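Local coordinates for nucleoporin NUP145N (Chaetomium thermophilum, PDB 5HB6), which forms part of the nuclear pore complex, probably as a structural component and docking site for transport factors, here represented by its autoproteolytic domain, at residues 33-45 and 80-92. The protein carries 1 engineered substitution. Sequence-based numbering, arbitrary orientation.
Sequences NVGSVQFKVPVDL and GLNVPALISLEHS
F39 is sandwiched between L81 and V37: CD2 of L81 lies 4.0 Å from the centroid of the F39 ring and only 8° off its normal, a CH-pi contact, while V37 CG1 meets the opposite face toward the rim. The F39 and L81 side chains cross at about a right angle, and the same L81 methyl continues to V43 CG1 and L45 CD2. V83 CG2 approaches F39 CD1 obliquely at 3.7 Å. With CG1 anti to the backbone N (chi1 -180°), V37 also touches A85 CB. V37, F39 and A85 share one face of the six-stranded antiparallel sheet of the Nup98-type autopeptidase domain, where 35-39 and 85-89 are adjacent central strands, and L81, V83, V43 and L45 come from the loops at its end; strands 58-61 and 64-67 pack over V37 and L81. On the other face, Q38 and L86 run side by side, with Q38 NE2 3.5 Å from L86 CD2. A single water there bonds S36 OG, Q38 NE2, S88 OG and the carbonyl O of L86. Paired backbone bonds join S36 with S88 and Q38 with L86; L86 N to Q38 O is nearly straight. Beyond the strands, H91 NE2 donates to N33 O at 2.8 Å, in the imidazole plane but 40° above the carbonyl plane. E90 CB sits over a face of that imidazole, and its carboxylate accepts from two waters, one bonded to N33 N and the other to N33 OD1, while N33 ND2 bonds S1 O. With an alanine in place of E90, both waters would probably lose their acceptor and the water-mediated tie between the segments would go.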
ATOM      1  N   ASN A  33      -5.242  11.683  -0.679  1.00 14.81           N
ATOM      2  CA  ASN A  33      -6.203  11.526  -1.759  1.00 15.82           C
ATOM      3  C   ASN A  33      -6.000  10.242  -2.542  1.00 14.53           C
ATOM      4  O   ASN A  33      -6.637  10.046  -3.582  1.00 15.79           O
ATOM      5  CB  ASN A  33      -6.244  12.755  -2.682  1.00 18.68           C
ATOM      6  CG  ASN A  33      -6.518  14.000  -1.924  1.00 21.77           C
ATOM      7  OD1 ASN A  33      -7.521  14.088  -1.218  1.00 23.98           O
ATOM      8  ND2 ASN A  33      -5.588  14.935  -1.971  1.00 22.16           N
ATOM      9  N   VAL A  34      -5.152   9.337  -2.057  1.00 12.32           N
ATOM     10  CA  VAL A  34      -4.943   8.058  -2.729  1.00 12.07           C
ATOM     11  C   VAL A  34      -5.146   6.893  -1.770  1.00 11.36           C
ATOM     12  O   VAL A  34      -5.970   6.018  -2.012  1.00 11.35           O
ATOM     13  CB  VAL A  34      -3.569   7.963  -3.421  1.00 14.40           C
ATOM     14  CG1 VAL A  34      -3.362   6.560  -4.027  1.00 15.85           C
ATOM     15  CG2 VAL A  34      -3.406   9.070  -4.450  1.00 16.29           C
ATOM     16  N   GLY A  35      -4.361   6.842  -0.700  1.00 12.12           N
ATOM     17  CA  GLY A  35      -4.431   5.723   0.222  1.00 12.56           C
ATOM     18  C   GLY A  35      -3.061   5.411   0.771  1.00 12.40           C
ATOM     19  O   GLY A  35      -2.211   6.306   0.898  1.00 13.32           O
ATOM     20  N   SER A  36      -2.847   4.137   1.121  1.00 11.68           N
ATOM     21  CA  SER A  36      -1.661   3.767   1.869  1.00 12.49           C
ATOM     22  C   SER A  36      -1.295   2.318   1.634  1.00 11.53           C
ATOM     23  O   SER A  36      -2.137   1.483   1.293  1.00 11.65           O
ATOM     24  CB  SER A  36      -1.840   4.019   3.377  1.00 13.57           C
ATOM     25  OG  SER A  36      -2.924   3.242   3.851  1.00 15.86           O
ATOM     26  N   VAL A  37      -0.009   2.041   1.869  1.00 12.72           N
ATOM     27  CA  VAL A  37       0.544   0.690   1.905  1.00 12.30           C
ATOM     28  C   VAL A  37       1.211   0.530   3.274  1.00 12.34           C
ATOM     29  O   VAL A  37       2.122   1.288   3.625  1.00 13.37           O
ATOM     30  CB  VAL A  37       1.572   0.478   0.785  1.00 13.59           C
ATOM     31  CG1 VAL A  37       2.130  -0.926   0.825  1.00 15.00           C
ATOM     32  CG2 VAL A  37       0.977   0.799  -0.562  1.00 14.92           C
ATOM     33  N   GLN A  38       0.711  -0.418   4.051  1.00 12.14           N
ATOM     34  CA  GLN A  38       1.210  -0.725   5.388  1.00 12.07           C
ATOM     35  C   GLN A  38       1.902  -2.073   5.311  1.00 13.01           C
ATOM     36  O   GLN A  38       1.248  -3.096   5.112  1.00 14.06           O
ATOM     37  CB  GLN A  38       0.077  -0.796   6.410  1.00 13.77           C
ATOM     38  CG  GLN A  38      -0.637   0.516   6.661  1.00 17.30           C
ATOM     39  CD  GLN A  38      -1.850   0.358   7.570  1.00 18.80           C
ATOM     40  OE1 GLN A  38      -1.699   0.292   8.781  1.00 21.74           O
ATOM     41  NE2 GLN A  38      -3.049   0.261   6.990  1.00 17.60           N
ATOM     42  N   PHE A  39       3.221  -2.085   5.479  1.00 13.85           N
ATOM     43  CA  PHE A  39       3.950  -3.345   5.425  1.00 15.26           C
ATOM     44  C   PHE A  39       3.696  -4.140   6.702  1.00 15.60           C
ATOM     45  O   PHE A  39       3.764  -3.593   7.813  1.00 17.81           O
ATOM     46  CB  PHE A  39       5.429  -3.090   5.118  1.00 16.36           C
ATOM     47  CG  PHE A  39       5.615  -2.416   3.781  1.00 16.57           C
ATOM     48  CD1 PHE A  39       5.637  -3.169   2.614  1.00 17.38           C
ATOM     49  CD2 PHE A  39       5.664  -1.039   3.673  1.00 17.34           C
ATOM     50  CE1 PHE A  39       5.756  -2.564   1.380  1.00 17.67           C
ATOM     51  CE2 PHE A  39       5.755  -0.419   2.439  1.00 17.78           C
ATOM     52  CZ  PHE A  39       5.800  -1.185   1.286  1.00 17.55           C
ATOM     53  N   LYS A  40       3.402  -5.419   6.539  0.92 14.61           N
ATOM     54  CA  LYS A  40       2.870  -6.228   7.622  0.92 14.30           C
ATOM     55  C   LYS A  40       3.945  -6.911   8.453  0.92 17.98           C
ATOM     56  O   LYS A  40       3.633  -7.397   9.541  0.92 20.70           O
ATOM     57  CB  LYS A  40       1.883  -7.267   7.060  0.92 15.38           C
ATOM     58  CG  LYS A  40       0.572  -6.614   6.579  0.92 15.01           C
ATOM     59  CD  LYS A  40      -0.314  -7.534   5.756  0.92 17.29           C
ATOM     60  CE  LYS A  40      -0.806  -8.691   6.556  0.92 17.62           C
ATOM     61  NZ  LYS A  40      -1.752  -9.514   5.735  0.92 15.61           N
ATOM     62  N   VAL A  41       5.194  -6.893   8.008  1.00 16.82           N
ATOM     63  CA  VAL A  41       6.304  -7.527   8.714  1.00 17.06           C
ATOM     64  C   VAL A  41       7.381  -6.463   8.846  1.00 16.28           C
ATOM     65  O   VAL A  41       7.335  -5.426   8.156  1.00 16.61           O
ATOM     66  CB  VAL A  41       6.833  -8.755   7.938  1.00 18.24           C
ATOM     67  CG1 VAL A  41       5.778  -9.839   7.857  1.00 19.12           C
ATOM     68  CG2 VAL A  41       7.278  -8.348   6.544  1.00 18.37           C
ATOM     69  N   PRO A  42       8.369  -6.680   9.716  1.00 17.43           N
ATOM     70  CA  PRO A  42       9.471  -5.717   9.790  1.00 18.26           C
ATOM     71  C   PRO A  42      10.188  -5.685   8.455  1.00 18.50           C
ATOM     72  O   PRO A  42      10.347  -6.719   7.798  1.00 19.94           O
ATOM     73  CB  PRO A  42      10.377  -6.277  10.896  1.00 19.81           C
ATOM     74  CG  PRO A  42       9.511  -7.177  11.685  1.00 20.48           C
ATOM     75  CD  PRO A  42       8.543  -7.780  10.689  1.00 18.70           C
ATOM     76  N   VAL A  43      10.596  -4.488   8.043  1.00 16.75           N
ATOM     77  CA  VAL A  43      11.281  -4.316   6.767  1.00 16.97           C
ATOM     78  C   VAL A  43      12.688  -3.778   6.986  1.00 19.66           C
ATOM     79  O   VAL A  43      12.940  -2.953   7.869  1.00 18.65           O
ATOM     80  CB  VAL A  43      10.497  -3.415   5.786  1.00 16.77           C
ATOM     81  CG1 VAL A  43       9.230  -4.126   5.300  1.00 17.91           C
ATOM     82  CG2 VAL A  43      10.165  -2.091   6.404  1.00 16.86           C
ATOM     83  N   ASP A  44      13.596  -4.221   6.131  1.00 21.71           N
ATOM     84  CA  ASP A  44      14.993  -3.798   6.185  1.00 24.78           C
ATOM     85  C   ASP A  44      15.137  -2.578   5.285  1.00 25.27           C
ATOM     86  O   ASP A  44      15.058  -2.691   4.061  1.00 26.45           O
ATOM     87  CB  ASP A  44      15.894  -4.939   5.717  1.00 27.45           C
ATOM     88  CG  ASP A  44      17.380  -4.607   5.814  1.00 31.90           C
ATOM     89  OD1 ASP A  44      17.742  -3.446   6.129  1.00 31.43           O
ATOM     90  OD2 ASP A  44      18.178  -5.528   5.555  1.00 34.96           O
ATOM     91  N   LEU A  45      15.295  -1.404   5.892  1.00 24.26           N
ATOM     92  CA  LEU A  45      15.459  -0.164   5.149  1.00 24.57           C
ATOM     93  C   LEU A  45      16.899   0.312   5.149  1.00 27.97           C
ATOM     94  O   LEU A  45      17.161   1.451   4.757  1.00 28.91           O
ATOM     95  CB  LEU A  45      14.542   0.926   5.709  1.00 21.50           C
ATOM     96  CG  LEU A  45      13.047   0.604   5.801  1.00 20.29           C
ATOM     97  CD1 LEU A  45      12.266   1.794   6.319  1.00 19.50           C
ATOM     98  CD2 LEU A  45      12.515   0.163   4.453  1.00 21.34           C
ATOM     99  N   GLY A  80      13.648  -6.481   1.130  1.00 24.96           N
ATOM    100  CA  GLY A  80      13.267  -5.103   0.894  1.00 23.43           C
ATOM    101  C   GLY A  80      11.809  -4.888   1.241  1.00 21.49           C
ATOM    102  O   GLY A  80      11.319  -5.345   2.279  1.00 22.40           O
ATOM    103  N   LEU A  81      11.100  -4.180   0.368  1.00 18.92           N
ATOM    104  CA  LEU A  81       9.673  -3.950   0.516  1.00 17.61           C
ATOM    105  C   LEU A  81       8.814  -4.983  -0.216  1.00 18.31           C
ATOM    106  O   LEU A  81       7.591  -4.817  -0.281  1.00 18.12           O
ATOM    107  CB  LEU A  81       9.329  -2.535   0.059  1.00 17.20           C
ATOM    108  CG  LEU A  81       9.998  -1.428   0.854  1.00 17.29           C
ATOM    109  CD1 LEU A  81       9.561  -0.094   0.355  1.00 18.32           C
ATOM    110  CD2 LEU A  81       9.690  -1.558   2.335  1.00 18.25           C
ATOM    111  N   ASN A  82       9.416  -6.050  -0.751  1.00 19.22           N
ATOM    112  CA  ASN A  82       8.673  -7.078  -1.482  1.00 21.25           C
ATOM    113  C   ASN A  82       8.175  -8.128  -0.494  1.00 21.11           C
ATOM    114  O   ASN A  82       8.587  -9.288  -0.482  1.00 23.01           O
ATOM    115  CB  ASN A  82       9.548  -7.687  -2.575  1.00 23.28           C
ATOM    116  CG  ASN A  82       8.741  -8.494  -3.585  1.00 26.46           C
ATOM    117  OD1 ASN A  82       7.506  -8.477  -3.558  1.00 28.09           O
ATOM    118  ND2 ASN A  82       9.439  -9.189  -4.495  1.00 27.24           N
ATOM    119  N   VAL A  83       7.256  -7.678   0.354  1.00 19.48           N
ATOM    120  CA  VAL A  83       6.834  -8.425   1.533  1.00 18.38           C
ATOM    121  C   VAL A  83       5.331  -8.247   1.704  1.00 16.14           C
ATOM    122  O   VAL A  83       4.713  -7.390   1.052  1.00 15.25           O
ATOM    123  CB  VAL A  83       7.578  -7.950   2.795  1.00 19.67           C
ATOM    124  CG1 VAL A  83       9.093  -8.110   2.640  1.00 21.40           C
ATOM    125  CG2 VAL A  83       7.226  -6.494   3.129  1.00 19.64           C
ATOM    126  N   PRO A  84       4.712  -8.993   2.612  1.00 15.10           N
ATOM    127  CA  PRO A  84       3.270  -8.830   2.831  1.00 14.17           C
ATOM    128  C   PRO A  84       2.891  -7.396   3.224  1.00 12.64           C
ATOM    129  O   PRO A  84       3.591  -6.729   3.997  1.00 13.32           O
ATOM    130  CB  PRO A  84       2.982  -9.834   3.955  1.00 16.45           C
ATOM    131  CG  PRO A  84       3.996 -10.902   3.750  1.00 17.41           C
ATOM    132  CD  PRO A  84       5.234 -10.165   3.337  1.00 15.75           C
ATOM    133  N   ALA A  85       1.757  -6.932   2.696  1.00 12.10           N
ATOM    134  CA  ALA A  85       1.334  -5.552   2.918  1.00 12.00           C
ATOM    135  C   ALA A  85      -0.178  -5.467   2.896  1.00 10.74           C
ATOM    136  O   ALA A  85      -0.851  -6.253   2.223  1.00 12.10           O
ATOM    137  CB  ALA A  85       1.897  -4.578   1.863  1.00 12.92           C
ATOM    138  N   LEU A  86      -0.687  -4.450   3.595  0.84 11.05           N
ATOM    139  CA  LEU A  86      -2.093  -4.096   3.612  0.84  9.80           C
ATOM    140  C   LEU A  86      -2.241  -2.799   2.840  0.84  9.69           C
ATOM    141  O   LEU A  86      -1.700  -1.759   3.248  0.84 10.55           O
ATOM    142  CB  LEU A  86      -2.578  -3.952   5.053  0.84 12.24           C
ATOM    143  CG  LEU A  86      -3.982  -3.348   5.246  0.84 15.95           C
ATOM    144  CD1 LEU A  86      -5.040  -4.275   4.776  0.84 18.02           C
ATOM    145  CD2 LEU A  86      -4.242  -3.043   6.730  0.84 17.37           C
ATOM    146  N   ILE A  87      -3.027  -2.839   1.769  1.00 11.00           N
ATOM    147  CA  ILE A  87      -3.175  -1.706   0.855  1.00 11.03           C
ATOM    148  C   ILE A  87      -4.582  -1.174   1.025  1.00 10.59           C
ATOM    149  O   ILE A  87      -5.541  -1.949   1.023  1.00 11.76           O
ATOM    150  CB  ILE A  87      -2.920  -2.153  -0.593  1.00 12.16           C
ATOM    151  CG1 ILE A  87      -1.485  -2.667  -0.713  1.00 14.70           C
ATOM    152  CG2 ILE A  87      -3.197  -1.034  -1.560  1.00 12.55           C
ATOM    153  CD1 ILE A  87      -1.206  -3.299  -2.033  1.00 17.54           C
ATOM    154  N   SER A  88      -4.714   0.139   1.153  1.00 10.26           N
ATOM    155  CA  SER A  88      -6.023   0.759   1.322  1.00 11.39           C
ATOM    156  C   SER A  88      -6.140   1.843   0.273  1.00 11.56           C
ATOM    157  O   SER A  88      -5.316   2.758   0.254  1.00 14.32           O
ATOM    158  CB  SER A  88      -6.154   1.345   2.744  1.00 13.19           C
ATOM    159  OG  SER A  88      -5.955   0.337   3.719  1.00 14.88           O
ATOM    160  N   LEU A  89      -7.154   1.741  -0.571  1.00 10.24           N
ATOM    161  CA  LEU A  89      -7.307   2.635  -1.718  1.00 10.87           C
ATOM    162  C   LEU A  89      -8.646   3.348  -1.702  1.00 10.71           C
ATOM    163  O   LEU A  89      -9.713   2.720  -1.751  1.00 11.02           O
ATOM    164  CB  LEU A  89      -7.172   1.883  -3.028  1.00 11.78           C
ATOM    165  CG  LEU A  89      -5.789   1.318  -3.307  1.00 13.24           C
ATOM    166  CD1 LEU A  89      -5.785   0.405  -4.507  1.00 14.68           C
ATOM    167  CD2 LEU A  89      -4.758   2.410  -3.486  1.00 15.90           C
ATOM    168  N   GLU A  90      -8.582   4.677  -1.676  1.00 10.89           N
ATOM    169  CA  GLU A  90      -9.744   5.525  -1.894  1.00 11.34           C
ATOM    170  C   GLU A  90     -10.290   5.353  -3.316  1.00 11.01           C
ATOM    171  O   GLU A  90      -9.652   4.771  -4.201  1.00 10.93           O
ATOM    172  CB  GLU A  90      -9.381   7.006  -1.685  1.00 12.45           C
ATOM    173  CG  GLU A  90      -8.945   7.302  -0.253  1.00 15.49           C
ATOM    174  CD  GLU A  90      -8.614   8.757  -0.001  1.00 19.99           C
ATOM    175  OE1 GLU A  90      -9.069   9.613  -0.775  1.00 20.68           O
ATOM    176  OE2 GLU A  90      -7.894   9.026   0.968  1.00 23.84           O
ATOM    177  N   HIS A  91     -11.518   5.829  -3.508  1.00 11.13           N
ATOM    178  CA  HIS A  91     -12.119   5.941  -4.839  1.00 11.01           C
ATOM    179  C   HIS A  91     -12.471   4.583  -5.437  1.00 11.29           C
ATOM    180  O   HIS A  91     -12.482   4.422  -6.657  1.00 11.97           O
ATOM    181  CB  HIS A  91     -11.253   6.752  -5.815  1.00 11.92           C
ATOM    182  CG  HIS A  91     -10.595   7.925  -5.181  1.00 12.18           C
ATOM    183  ND1 HIS A  91     -11.299   8.942  -4.583  1.00 12.83           N
ATOM    184  CD2 HIS A  91      -9.291   8.212  -5.000  1.00 12.80           C
ATOM    185  CE1 HIS A  91     -10.455   9.813  -4.062  1.00 13.51           C
ATOM    186  NE2 HIS A  91      -9.225   9.406  -4.315  1.00 13.65           N
ATOM    187  N   SER A  92     -12.751   3.604  -4.585  1.00 11.10           N
ATOM    188  CA  SER A  92     -13.015   2.239  -4.997  1.00 11.23           C
ATOM    189  C   SER A  92     -14.502   1.917  -5.059  1.00 11.91           C
ATOM    190  O   SER A  92     -14.892   0.746  -4.933  1.00 12.14           O
ATOM    191  CB  SER A  92     -12.270   1.265  -4.091  1.00 11.69           C
ATOM    192  OG  SER A  92     -10.865   1.487  -4.175  1.00 11.70           O
TER
HETATM  193  O   HOH W   1      -6.607  11.199   1.669  1.00 29.75           O
HETATM  194  O   HOH W   2      -9.647  12.275  -1.032  1.00 34.85           O
HETATM  195  O   HOH W   3      -7.041   5.501  -4.573  1.00 12.20           O
HETATM  196  O   HOH W   4      -3.131   0.438   4.202  1.00 12.82           O
HETATM  197  O   HOH W   5      12.774  -6.321   4.356  1.00 21.96           O